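Local coordinates for protein fimbrial structural subunit (Actinomyces naeslundii, PDB 3QDH) that builds the shaft of Actinomyces type 2 fimbriae and probably mediates adhesion to streptococci and host cells, represented here by its C-terminal domains, at residues Lys8-Gln13 / Asp230-Ala235; Leu23-Val28 / Ser104-Gly109; Asp51-Ala56 / Gly117-Arg122; Lys189-Gly194 / Thr244-Val249. All coordinates share one frame; numbering follows the deposited sequence.

Interaction 1: residues Lys8-Gln13 / Asp230-Ala235; sequences KSIQEQ and DSIDGA
Ile232 reaches across from the loop after strand 220-230 and lays its side chain on the backbone and side chains of Ser9 and Ile10. Its CB carries CG1 anti to the carbonyl carbon (chi1 -46°), which sends that branch over the start of Ile10, where CG1 lies 3.8 Å from Ile10 N and 4.0 Å from Ile10 CB. The other branch, CG2, turns to the hydroxyl of Ser9. At the tip, CD1 comes to 3.7 Å from Ser9 OG, so the oxygen rests against the hydrocarbon of Ile232. Ile10 answers obliquely: its own CD1 passes on to Asp230, 3.8 Å from the CB there, the two side chains running past one another in opposite directions. The contact thus joins the CnaA-type module, which holds Lys8 and its isopeptide link to Asn121, to the CnaB-type module that follows it, and Val154 of strand 154-165 packs against both isoleucines. Asp230 closes an Asx turn at the start of the loop, in which OD1 uses its anti lone pair to accept from Ile232 N at 3.1 Å; Arg237 adds a salt bridge to the same oxygen. A water bridges Asp230 OD2, at a short 2.5 Å, and Gln11 O, so a polar link runs beside the apolar patch. Ile10 N, buried under Ile232, has no hydrogen-bonding partner in the model.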
loop_
_atom_site.group_PDB
_atom_site.type_symbol
_atom_site.label_atom_id
_atom_site.label_comp_id
_atom_site.label_asym_id
_atom_site.label_seq_id
_atom_site.Cartn_x
_atom_site.Cartn_y
_atom_site.Cartn_z
ATOM N N LYS A 8 12.501 4.141 -3.767
ATOM C CA LYS A 8 11.243 3.607 -3.266
ATOM C C LYS A 8 10.167 3.661 -4.346
ATOM O O LYS A 8 10.105 4.623 -5.134
ATOM C CB LYS A 8 10.804 4.362 -1.997
ATOM C CG LYS A 8 9.547 3.812 -1.337
ATOM C CD LYS A 8 9.345 4.364 0.078
ATOM C CE LYS A 8 8.131 3.679 0.712
ATOM N NZ LYS A 8 7.885 3.935 2.169
ATOM N N SER A 9 9.344 2.615 -4.389
ATOM C CA SER A 9 8.203 2.549 -5.295
ATOM C C SER A 9 6.956 2.098 -4.539
ATOM O O SER A 9 6.944 2.059 -3.297
ATOM C CB SER A 9 8.496 1.589 -6.457
ATOM O OG SER A 9 7.496 1.692 -7.463
ATOM N N ILE A 10 5.900 1.787 -5.290
ATOM C CA ILE A 10 4.660 1.221 -4.738
ATOM C C ILE A 10 4.137 0.130 -5.675
ATOM O O ILE A 10 4.090 0.317 -6.888
ATOM C CB ILE A 10 3.518 2.281 -4.585
ATOM C CG1 ILE A 10 4.004 3.553 -3.881
ATOM C CG2 ILE A 10 2.330 1.688 -3.813
ATOM C CD1 ILE A 10 3.000 4.730 -3.973
ATOM N N GLN A 11 3.754 -1.008 -5.106
ATOM C CA GLN A 11 3.083 -2.057 -5.858
ATOM C C GLN A 11 1.729 -1.569 -6.381
ATOM O O GLN A 11 0.986 -0.916 -5.650
ATOM C CB GLN A 11 2.831 -3.266 -4.951
ATOM C CG GLN A 11 3.776 -4.430 -5.160
ATOM C CD GLN A 11 3.071 -5.762 -4.952
ATOM O OE1 GLN A 11 2.339 -5.942 -3.980
ATOM N NE2 GLN A 11 3.274 -6.696 -5.879
ATOM N N GLU A 12 1.426 -1.885 -7.641
ATOM C CA GLU A 12 0.066 -1.756 -8.189
ATOM C C GLU A 12 -0.953 -2.100 -7.108
ATOM O O GLU A 12 -1.026 -3.254 -6.683
ATOM C CB GLU A 12 -0.141 -2.760 -9.323
ATOM C CG GLU A 12 0.117 -2.294 -10.728
ATOM C CD GLU A 12 -0.557 -3.217 -11.738
ATOM O OE1 GLU A 12 0.111 -4.155 -12.244
ATOM O OE2 GLU A 12 -1.764 -3.024 -11.999
ATOM N N GLN A 13 -1.754 -1.130 -6.678
ATOM C CA GLN A 13 -2.727 -1.383 -5.606
ATOM C C GLN A 13 -3.737 -2.500 -5.926
ATOM O O GLN A 13 -4.194 -3.202 -5.018
ATOM C CB GLN A 13 -3.460 -0.098 -5.194
ATOM C CG GLN A 13 -4.163 -0.196 -3.836
ATOM C CD GLN A 13 -3.209 -0.565 -2.696
ATOM O OE1 GLN A 13 -2.059 -0.121 -2.661
ATOM N NE2 GLN A 13 -3.690 -1.373 -1.760
ATOM N N ASP A 230 -1.784 6.554 -7.431
ATOM C CA ASP A 230 -0.478 6.688 -6.781
ATOM C C ASP A 230 0.518 7.485 -7.625
ATOM O O ASP A 230 0.240 7.819 -8.779
ATOM C CB ASP A 230 0.078 5.323 -6.321
ATOM C CG ASP A 230 0.372 4.380 -7.476
ATOM O OD1 ASP A 230 1.054 4.789 -8.439
ATOM O OD2 ASP A 230 -0.062 3.208 -7.417
ATOM N N SER A 231 1.673 7.787 -7.034
ATOM C CA SER A 231 2.645 8.696 -7.631
ATOM C C SER A 231 3.596 8.003 -8.621
ATOM O O SER A 231 4.484 8.649 -9.177
ATOM C CB SER A 231 3.441 9.410 -6.531
ATOM O OG SER A 231 4.161 8.480 -5.728
ATOM N N ILE A 232 3.401 6.704 -8.845
ATOM C CA ILE A 232 4.295 5.941 -9.728
ATOM C C ILE A 232 3.817 5.972 -11.173
ATOM O O ILE A 232 2.648 5.720 -11.444
ATOM C CB ILE A 232 4.425 4.457 -9.285
ATOM C CG1 ILE A 232 4.668 4.346 -7.769
ATOM C CG2 ILE A 232 5.521 3.739 -10.103
ATOM C CD1 ILE A 232 5.957 5.010 -7.276
ATOM N N ASP A 233 4.719 6.274 -12.094
ATOM C CA ASP A 233 4.393 6.227 -13.526
ATOM C C ASP A 233 4.755 4.865 -14.124
ATOM O O ASP A 233 5.521 4.097 -13.532
ATOM C CB ASP A 233 5.111 7.347 -14.279
ATOM C CG ASP A 233 4.223 8.024 -15.325
ATOM O OD1 ASP A 233 3.027 7.639 -15.478
ATOM O OD2 ASP A 233 4.728 8.959 -15.981
ATOM N N GLY A 234 4.201 4.561 -15.292
ATOM C CA GLY A 234 4.491 3.294 -15.950
ATOM C C GLY A 234 3.297 2.666 -16.624
ATOM O O GLY A 234 2.155 2.842 -16.189
ATOM N N ALA A 235 3.580 1.928 -17.695
ATOM C CA ALA A 235 2.564 1.308 -18.535
ATOM C C ALA A 235 1.720 0.285 -17.786
ATOM O O ALA A 235 2.238 -0.478 -16.970
ATOM C CB ALA A 235 3.228 0.647 -19.744
HETATM O O HOH W 1 -0.597 1.350 -5.765
HETATM O O HOH W 2 -1.728 1.446 -8.884
#

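Interaction 2: residues Leu23-Val28 / Ser104-Gly109; sequences LIKFPV and SAVFQG
Two neighbouring antiparallel strands of the CnaA-type, Ig-like module meet, strand 23-31 against strand 102-111, with local directions 157° apart. Three hydrogen-bonded pairs, Ile24 with Gly109, Phe26 with Phe107 and Val28 with Ala105, alternate with non-hydrogen-bonded ones. The shortest bond, Phe26 N to Phe107 O, is 2.7 Å and lies nearly along the carbonyl axis, whereas the return bond from Phe107 N meets Phe26 O from above the carbonyl plane. The bond from Gly109 N to Ile24 O is weak at 3.3 Å. On the face bearing Phe26, Phe107 and Val28, the valine crosses obliquely to the Phe107 ring and sets its CG2 3.5 Å from CD2. Ile24 CG2 lies over one face of the Phe26 ring, toward its rim. The other face is more polar: Lys25, extended beyond CG, runs alongside Gln108 in the same direction and brings CE within 3.6 Å of OE1. Lys25 CB also packs on Val106 CG1 at 3.6 Å. The chemistry implies a two-sided sheet: aromatic and branched groups fill one face, while that of Lys25, Pro27, Val106 and Gln108 is mixed, lysine methylenes meeting an amide oxygen held by Thr60.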
loop_
_atom_site.group_PDB
_atom_site.type_symbol
_atom_site.label_atom_id
_atom_site.label_comp_id
_atom_site.label_asym_id
_atom_site.label_seq_id
_atom_site.Cartn_x
_atom_site.Cartn_y
_atom_site.Cartn_z
ATOM N N LEU A 23 -3.519 -4.320 2.140
ATOM C CA LEU A 23 -2.134 -3.883 2.317
ATOM C C LEU A 23 -1.737 -2.859 1.255
ATOM O O LEU A 23 -2.211 -2.909 0.120
ATOM C CB LEU A 23 -1.179 -5.084 2.242
ATOM C CG LEU A 23 -1.298 -6.161 3.321
ATOM C CD1 LEU A 23 -0.503 -7.388 2.922
ATOM C CD2 LEU A 23 -0.849 -5.641 4.678
ATOM N N ILE A 24 -0.882 -1.913 1.633
ATOM C CA ILE A 24 -0.091 -1.190 0.637
ATOM C C ILE A 24 1.323 -1.748 0.766
ATOM O O ILE A 24 1.846 -1.862 1.876
ATOM C CB ILE A 24 -0.062 0.351 0.854
ATOM C CG1 ILE A 24 -1.464 0.962 0.721
ATOM C CG2 ILE A 24 0.867 1.015 -0.157
ATOM C CD1 ILE A 24 -1.513 2.466 1.027
ATOM N N LYS A 25 1.904 -2.119 -0.370
ATOM C CA LYS A 25 3.252 -2.673 -0.425
ATOM C C LYS A 25 4.207 -1.737 -1.155
ATOM O O LYS A 25 3.934 -1.293 -2.279
ATOM C CB LYS A 25 3.241 -4.062 -1.087
ATOM C CG LYS A 25 2.674 -5.129 -0.169
ATOM C CD LYS A 25 2.775 -6.523 -0.762
ATOM C CE LYS A 25 2.088 -7.529 0.150
ATOM N NZ LYS A 25 2.446 -8.923 -0.233
ATOM N N PHE A 26 5.328 -1.449 -0.493
ATOM C CA PHE A 26 6.327 -0.518 -1.001
ATOM C C PHE A 26 7.649 -1.229 -1.253
ATOM O O PHE A 26 8.383 -1.493 -0.297
ATOM C CB PHE A 26 6.635 0.577 0.028
ATOM C CG PHE A 26 5.463 1.425 0.442
ATOM C CD1 PHE A 26 4.931 2.387 -0.419
ATOM C CD2 PHE A 26 4.950 1.329 1.734
ATOM C CE1 PHE A 26 3.872 3.202 -0.017
ATOM C CE2 PHE A 26 3.889 2.150 2.151
ATOM C CZ PHE A 26 3.350 3.084 1.273
ATOM N N PRO A 27 7.977 -1.511 -2.527
ATOM C CA PRO A 27 9.323 -1.992 -2.865
ATOM C C PRO A 27 10.387 -0.920 -2.597
ATOM O O PRO A 27 10.239 0.236 -3.020
ATOM C CB PRO A 27 9.217 -2.334 -4.361
ATOM C CG PRO A 27 7.754 -2.467 -4.626
ATOM C CD PRO A 27 7.095 -1.484 -3.707
ATOM N N VAL A 28 11.421 -1.297 -1.845
ATOM C CA VAL A 28 12.510 -0.395 -1.479
ATOM C C VAL A 28 13.810 -1.070 -1.898
ATOM O O VAL A 28 13.991 -2.268 -1.650
ATOM C CB VAL A 28 12.522 -0.089 0.061
ATOM C CG1 VAL A 28 13.830 0.578 0.480
ATOM C CG2 VAL A 28 11.328 0.792 0.457
ATOM N N SER A 104 17.146 -5.232 -1.471
ATOM C CA SER A 104 15.755 -4.776 -1.429
ATOM C C SER A 104 14.872 -5.468 -0.395
ATOM O O SER A 104 15.206 -6.530 0.132
ATOM C CB SER A 104 15.120 -4.876 -2.830
ATOM O OG SER A 104 15.060 -6.220 -3.266
ATOM N N ALA A 105 13.742 -4.829 -0.098
ATOM C CA ALA A 105 12.680 -5.434 0.676
ATOM C C ALA A 105 11.376 -4.738 0.321
ATOM O O ALA A 105 11.382 -3.662 -0.275
ATOM C CB ALA A 105 12.961 -5.320 2.166
ATOM N N VAL A 106 10.262 -5.360 0.680
ATOM C CA VAL A 106 8.952 -4.757 0.455
ATOM C C VAL A 106 8.376 -4.400 1.820
ATOM O O VAL A 106 8.028 -5.289 2.601
ATOM C CB VAL A 106 8.006 -5.720 -0.306
ATOM C CG1 VAL A 106 6.607 -5.114 -0.453
ATOM C CG2 VAL A 106 8.576 -6.073 -1.685
ATOM N N PHE A 107 8.299 -3.106 2.120
ATOM C CA PHE A 107 7.680 -2.655 3.362
ATOM C C PHE A 107 6.180 -2.578 3.151
ATOM O O PHE A 107 5.722 -2.315 2.036
ATOM C CB PHE A 107 8.261 -1.309 3.802
ATOM C CG PHE A 107 9.712 -1.388 4.187
ATOM C CD1 PHE A 107 10.080 -1.546 5.515
ATOM C CD2 PHE A 107 10.712 -1.356 3.208
ATOM C CE1 PHE A 107 11.424 -1.644 5.872
ATOM C CE2 PHE A 107 12.054 -1.444 3.552
ATOM C CZ PHE A 107 12.413 -1.587 4.889
ATOM N N GLN A 108 5.414 -2.816 4.212
ATOM C CA GLN A 108 3.969 -2.929 4.058
ATOM C C GLN A 108 3.197 -2.664 5.334
ATOM O O GLN A 108 3.723 -2.780 6.438
ATOM C CB GLN A 108 3.604 -4.314 3.507
ATOM C CG GLN A 108 4.119 -5.453 4.357
ATOM C CD GLN A 108 4.033 -6.782 3.639
ATOM O OE1 GLN A 108 4.673 -6.992 2.599
ATOM N NE2 GLN A 108 3.249 -7.691 4.191
ATOM N N GLY A 109 1.929 -2.317 5.165
ATOM C CA GLY A 109 1.031 -2.102 6.289
ATOM C C GLY A 109 -0.401 -2.171 5.797
ATOM O O GLY A 109 -0.656 -2.068 4.596
#

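Interaction 3: residues Asp51-Ala56 / Gly117-Arg122; sequences DDRLTA and GAITNR
An Asx turn set within a type I beta turn, Asp51 to Leu54, presents an aspartate-arginine pair to the start of strand 118-131. Asp51 has CG anti to its backbone N (chi1 -175°), which swings the carboxylate toward the residues ahead: OD2 takes Arg53 N on its anti lone pair at 2.8 Å and also accepts from Arg53 NE. OD1 accepts from Arg53 NH2 at 2.8 Å in a salt bridge. The arginine therefore grips the carboxylate side-on, one nitrogen to each oxygen; both bonds lie close to the guanidinium plane yet come in from above the carboxylate plane. A bend at chi3 (-75°) turns the NE/NH2 edge of the guanidinium to the carboxylate. The strand is reached through NH2, which gives a further bond of 2.8 Å to Ala118 O, bent to 133° and tilted from both groups' planes, while Ala114 O takes NH1. In the CnaA-type module this turn follows strand 39-49, and it meets strand 118-131 shortly before Asn121, the residue joined to Lys8 by the isopeptide bond. Ile119 supplies the apolar half. Its CG1 branch sits over the centre of one guanidinium face, 3.7 Å above the plane, and CG2 crosses the Asp51 side chain at about a right angle, 3.6 Å from CB. Leu54 CD1 touches the same CG2 more loosely. Paired on one edge and covered on one face, the guanidinium is probably held in a fixed rotation. A water accepts from Asp51 N and donates to Thr120 O and to Asn121 OD1, the carbonyl oxygen of the isopeptide, at 2.8 Å.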
loop_
_atom_site.group_PDB
_atom_site.type_symbol
_atom_site.label_atom_id
_atom_site.label_comp_id
_atom_site.label_asym_id
_atom_site.label_seq_id
_atom_site.Cartn_x
_atom_site.Cartn_y
_atom_site.Cartn_z
ATOM N N ASP A 51 3.620 5.474 7.614
ATOM C CA ASP A 51 2.521 6.383 7.917
ATOM C C ASP A 51 1.544 5.768 8.914
ATOM O O ASP A 51 1.173 4.598 8.786
ATOM C CB ASP A 51 1.794 6.702 6.607
ATOM C CG ASP A 51 0.703 7.746 6.771
ATOM O OD1 ASP A 51 0.912 8.878 6.313
ATOM O OD2 ASP A 51 -0.358 7.427 7.334
ATOM N N ASP A 52 1.110 6.584 9.878
ATOM C CA ASP A 52 0.202 6.164 10.965
ATOM C C ASP A 52 -1.094 5.501 10.526
ATOM O O ASP A 52 -1.708 4.781 11.309
ATOM C CB ASP A 52 -0.147 7.351 11.871
ATOM C CG ASP A 52 1.008 7.795 12.742
ATOM O OD1 ASP A 52 2.019 7.070 12.838
ATOM O OD2 ASP A 52 0.890 8.873 13.365
ATOM N N ARG A 53 -1.522 5.751 9.292
ATOM C CA ARG A 53 -2.734 5.117 8.763
ATOM C C ARG A 53 -2.517 3.647 8.425
ATOM O O ARG A 53 -3.481 2.913 8.159
ATOM C CB ARG A 53 -3.256 5.867 7.540
ATOM C CG ARG A 53 -3.981 7.169 7.885
ATOM C CD ARG A 53 -4.047 8.082 6.680
ATOM N NE ARG A 53 -2.755 8.711 6.407
ATOM C CZ ARG A 53 -2.584 9.725 5.572
ATOM N NH1 ARG A 53 -3.628 10.225 4.910
ATOM N NH2 ARG A 53 -1.371 10.241 5.396
ATOM N N LEU A 54 -1.250 3.225 8.428
ATOM C CA LEU A 54 -0.906 1.836 8.153
ATOM C C LEU A 54 -0.618 1.073 9.448
ATOM O O LEU A 54 0.145 1.530 10.298
ATOM C CB LEU A 54 0.263 1.745 7.152
ATOM C CG LEU A 54 0.040 2.435 5.794
ATOM C CD1 LEU A 54 1.322 2.471 4.929
ATOM C CD2 LEU A 54 -1.103 1.787 5.021
ATOM N N THR A 55 -1.256 -0.080 9.596
ATOM C CA THR A 55 -1.128 -0.860 10.816
ATOM C C THR A 55 -0.488 -2.223 10.532
ATOM O O THR A 55 -0.403 -2.655 9.370
ATOM C CB THR A 55 -2.502 -1.015 11.524
ATOM O OG1 THR A 55 -2.297 -1.242 12.921
ATOM C CG2 THR A 55 -3.320 -2.148 10.917
ATOM N N ALA A 56 -0.052 -2.886 11.606
ATOM C CA ALA A 56 0.635 -4.175 11.529
ATOM C C ALA A 56 1.799 -4.111 10.531
ATOM O O ALA A 56 1.976 -5.006 9.703
ATOM C CB ALA A 56 -0.355 -5.301 11.170
ATOM N N GLY A 117 -6.079 11.810 2.787
ATOM C CA GLY A 117 -6.104 11.100 1.524
ATOM C C GLY A 117 -4.761 10.902 0.847
ATOM O O GLY A 117 -4.687 10.253 -0.192
ATOM N N ALA A 118 -3.699 11.464 1.417
ATOM C CA ALA A 118 -2.364 11.308 0.837
ATOM C C ALA A 118 -1.450 10.552 1.792
ATOM O O ALA A 118 -0.931 11.125 2.753
ATOM C CB ALA A 118 -1.777 12.674 0.479
ATOM N N ILE A 119 -1.284 9.254 1.554
ATOM C CA ILE A 119 -0.397 8.446 2.393
ATOM C C ILE A 119 0.987 8.445 1.758
ATOM O O ILE A 119 1.160 7.942 0.646
ATOM C CB ILE A 119 -0.895 6.987 2.548
ATOM C CG1 ILE A 119 -2.322 6.956 3.100
ATOM C CG2 ILE A 119 0.063 6.184 3.463
ATOM C CD1 ILE A 119 -3.008 5.600 2.965
ATOM N N THR A 120 1.960 9.019 2.458
ATOM C CA THR A 120 3.306 9.180 1.903
ATOM C C THR A 120 4.265 8.183 2.548
ATOM O O THR A 120 4.003 7.668 3.629
ATOM C CB THR A 120 3.872 10.609 2.127
ATOM O OG1 THR A 120 3.990 10.857 3.529
ATOM C CG2 THR A 120 2.963 11.680 1.503
ATOM N N ASN A 121 5.399 7.956 1.893
ATOM C CA ASN A 121 6.404 7.060 2.429
ATOM C C ASN A 121 7.788 7.418 1.924
ATOM O O ASN A 121 7.955 7.776 0.754
ATOM C CB ASN A 121 6.088 5.603 2.070
ATOM C CG ASN A 121 6.954 4.615 2.837
ATOM O OD1 ASN A 121 7.078 4.735 4.061
ATOM N N ARG A 122 8.757 7.330 2.830
ATOM C CA ARG A 122 10.177 7.340 2.501
ATOM C C ARG A 122 10.843 6.171 3.221
ATOM O O ARG A 122 10.319 5.652 4.213
ATOM C CB ARG A 122 10.836 8.640 2.970
ATOM C CG ARG A 122 10.452 9.883 2.173
ATOM C CD ARG A 122 11.200 11.084 2.722
ATOM N NE ARG A 122 10.759 12.373 2.181
ATOM C CZ ARG A 122 11.249 12.950 1.086
ATOM N NH1 ARG A 122 12.179 12.349 0.339
ATOM N NH2 ARG A 122 10.788 14.142 0.723
HETATM O O HOH W 3 4.402 5.152 4.881
#

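Interaction 4: residues Lys189-Gly194 / Thr244-Val249; sequences KNAYAG and TARCYV
Hydrogen bonding begins with the backbone: Cys247 N donates to Ala191 O at 2.7 Å, almost straight at 174° and in the plane of the carbonyl. This places the type I turn from Asn190 to Ala193 over strand 245-254 in the CnaB-type module, a SpaA-like prealbumin fold. A second bond joins side chains, Arg246 NH1 to Tyr192 OH at 2.9 Å, bent to 133° and tilted from the guanidinium plane; the hydroxyl also bonds Ile228 O. Asp238 takes Arg246 NH2 in a salt bridge, so the arginine is held at both terminal nitrogens. A CH-pi contact comes next. Arg246, with CG anti to its backbone N and the chain extended to NE, passes obliquely over the tyrosine, so that CG lies 4.2 Å from the ring centroid. Ring and guanidinium planes stand 75° apart, and Ala191 CB lies over one guanidinium face, toward its rim, 3.6 Å above the plane. Among apolar contacts, Ala193 CB lies 4.1 Å from Cys247 SG. The straight backbone bond and the doubly held arginine thus fix the turn on the strand, and the Cys247-Cys196 disulfide, just after the turn, probably restricts their separation.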
loop_
_atom_site.group_PDB
_atom_site.type_symbol
_atom_site.label_atom_id
_atom_site.label_comp_id
_atom_site.label_asym_id
_atom_site.label_seq_id
_atom_site.Cartn_x
_atom_site.Cartn_y
_atom_site.Cartn_z
ATOM N N LYS A 189 -14.672 0.401 -15.376
ATOM C CA LYS A 189 -13.895 0.156 -16.597
ATOM C C LYS A 189 -13.117 1.407 -16.994
ATOM O O LYS A 189 -11.898 1.358 -17.165
ATOM C CB LYS A 189 -14.803 -0.313 -17.741
ATOM C CG LYS A 189 -14.154 -1.332 -18.686
ATOM C CD LYS A 189 -14.953 -1.510 -19.972
ATOM C CE LYS A 189 -14.709 -0.357 -20.950
ATOM N NZ LYS A 189 -15.416 -0.543 -22.254
ATOM N N ASN A 190 -13.826 2.525 -17.137
ATOM C CA ASN A 190 -13.186 3.825 -17.272
ATOM C C ASN A 190 -12.982 4.424 -15.883
ATOM O O ASN A 190 -13.747 5.286 -15.442
ATOM C CB ASN A 190 -14.006 4.768 -18.166
ATOM C CG ASN A 190 -13.265 6.065 -18.498
ATOM O OD1 ASN A 190 -12.115 6.265 -18.099
ATOM N ND2 ASN A 190 -13.928 6.949 -19.237
ATOM N N ALA A 191 -11.936 3.953 -15.208
ATOM C CA ALA A 191 -11.642 4.335 -13.828
ATOM C C ALA A 191 -11.395 5.829 -13.619
ATOM O O ALA A 191 -11.633 6.339 -12.527
ATOM C CB ALA A 191 -10.468 3.520 -13.288
ATOM N N TYR A 192 -10.929 6.527 -14.657
ATOM C CA TYR A 192 -10.541 7.939 -14.513
ATOM C C TYR A 192 -11.337 8.940 -15.365
ATOM O O TYR A 192 -10.868 10.052 -15.643
ATOM C CB TYR A 192 -9.025 8.096 -14.706
ATOM C CG TYR A 192 -8.237 7.404 -13.616
ATOM C CD1 TYR A 192 -8.001 8.037 -12.393
ATOM C CD2 TYR A 192 -7.752 6.112 -13.794
ATOM C CE1 TYR A 192 -7.290 7.400 -11.381
ATOM C CE2 TYR A 192 -7.044 5.464 -12.788
ATOM C CZ TYR A 192 -6.816 6.115 -11.589
ATOM O OH TYR A 192 -6.114 5.480 -10.597
ATOM N N ALA A 193 -12.554 8.544 -15.734
ATOM C CA ALA A 193 -13.477 9.375 -16.513
ATOM C C ALA A 193 -13.747 10.729 -15.873
ATOM O O ALA A 193 -13.730 10.862 -14.648
ATOM C CB ALA A 193 -14.786 8.641 -16.708
ATOM N N GLY A 194 -14.004 11.731 -16.712
ATOM C CA GLY A 194 -14.461 13.038 -16.237
ATOM C C GLY A 194 -15.859 12.916 -15.654
ATOM O O GLY A 194 -16.204 13.602 -14.689
ATOM N N THR A 244 -6.747 12.948 -8.754
ATOM C CA THR A 244 -7.227 13.241 -7.407
ATOM C C THR A 244 -8.635 12.682 -7.186
ATOM O O THR A 244 -9.257 12.941 -6.154
ATOM C CB THR A 244 -7.260 14.761 -7.136
ATOM O OG1 THR A 244 -7.934 15.419 -8.218
ATOM C CG2 THR A 244 -5.856 15.327 -6.982
ATOM N N ALA A 245 -9.129 11.935 -8.169
ATOM C CA ALA A 245 -10.443 11.296 -8.111
ATOM C C ALA A 245 -10.443 10.026 -8.957
ATOM O O ALA A 245 -9.746 9.959 -9.966
ATOM C CB ALA A 245 -11.535 12.262 -8.591
ATOM N N ARG A 246 -11.216 9.022 -8.538
ATOM C CA ARG A 246 -11.331 7.758 -9.271
ATOM C C ARG A 246 -12.769 7.235 -9.242
ATOM O O ARG A 246 -13.465 7.381 -8.232
ATOM C CB ARG A 246 -10.371 6.704 -8.701
ATOM C CG ARG A 246 -10.208 5.465 -9.579
ATOM C CD ARG A 246 -9.439 4.348 -8.883
ATOM N NE ARG A 246 -9.627 3.059 -9.554
ATOM C CZ ARG A 246 -8.688 2.397 -10.227
ATOM N NH1 ARG A 246 -7.453 2.879 -10.334
ATOM N NH2 ARG A 246 -8.985 1.236 -10.794
ATOM N N CYS A 247 -13.196 6.628 -10.350
ATOM C CA CYS A 247 -14.543 6.067 -10.486
ATOM C C CYS A 247 -14.642 4.628 -9.990
ATOM O O CYS A 247 -13.753 3.800 -10.234
ATOM C CB CYS A 247 -15.012 6.097 -11.944
ATOM S SG CYS A 247 -15.082 7.704 -12.735
ATOM N N TYR A 248 -15.749 4.348 -9.307
ATOM C CA TYR A 248 -16.137 2.996 -8.937
ATOM C C TYR A 248 -17.605 2.769 -9.317
ATOM O O TYR A 248 -18.308 3.711 -9.698
ATOM C CB TYR A 248 -15.947 2.773 -7.438
ATOM C CG TYR A 248 -14.513 2.603 -6.993
ATOM C CD1 TYR A 248 -13.965 1.332 -6.831
ATOM C CD2 TYR A 248 -13.711 3.711 -6.710
ATOM C CE1 TYR A 248 -12.652 1.162 -6.412
ATOM C CE2 TYR A 248 -12.387 3.551 -6.287
ATOM C CZ TYR A 248 -11.869 2.270 -6.142
ATOM O OH TYR A 248 -10.576 2.084 -5.722
ATOM N N VAL A 249 -18.051 1.519 -9.221
ATOM C CA VAL A 249 -19.430 1.147 -9.552
ATOM C C VAL A 249 -20.104 0.468 -8.355
ATOM O O VAL A 249 -19.660 -0.588 -7.886
ATOM C CB VAL A 249 -19.493 0.243 -10.813
ATOM C CG1 VAL A 249 -20.919 -0.239 -11.075
ATOM C CG2 VAL A 249 -18.954 0.984 -12.031
#

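In the fold
Interaction 4 lies wholly in the CnaB-type module, its centre about 26 Å from that of interaction 2, with interaction 1 between it and the others. Strand 23-31 of interaction 2 is flanked by residues 8-13 of interaction 1 as well as by strand 102-111, and Lys8, through its link to Asn121, joins interaction 1 to interaction 3. Phe26 of interaction 2 packs on both Leu54 and Asn121 of interaction 3. The chemistry follows position: interaction 2, rich in buried residues, rests on regular backbone bonds; interaction 3 on a salt-bridged, largely covered arginine that bonds a strand carbonyl; interaction 1, where the modules meet, on a small apolar patch beside a water bridge; and interaction 4, at a partly exposed loop, on mixed bonds beside a disulfide.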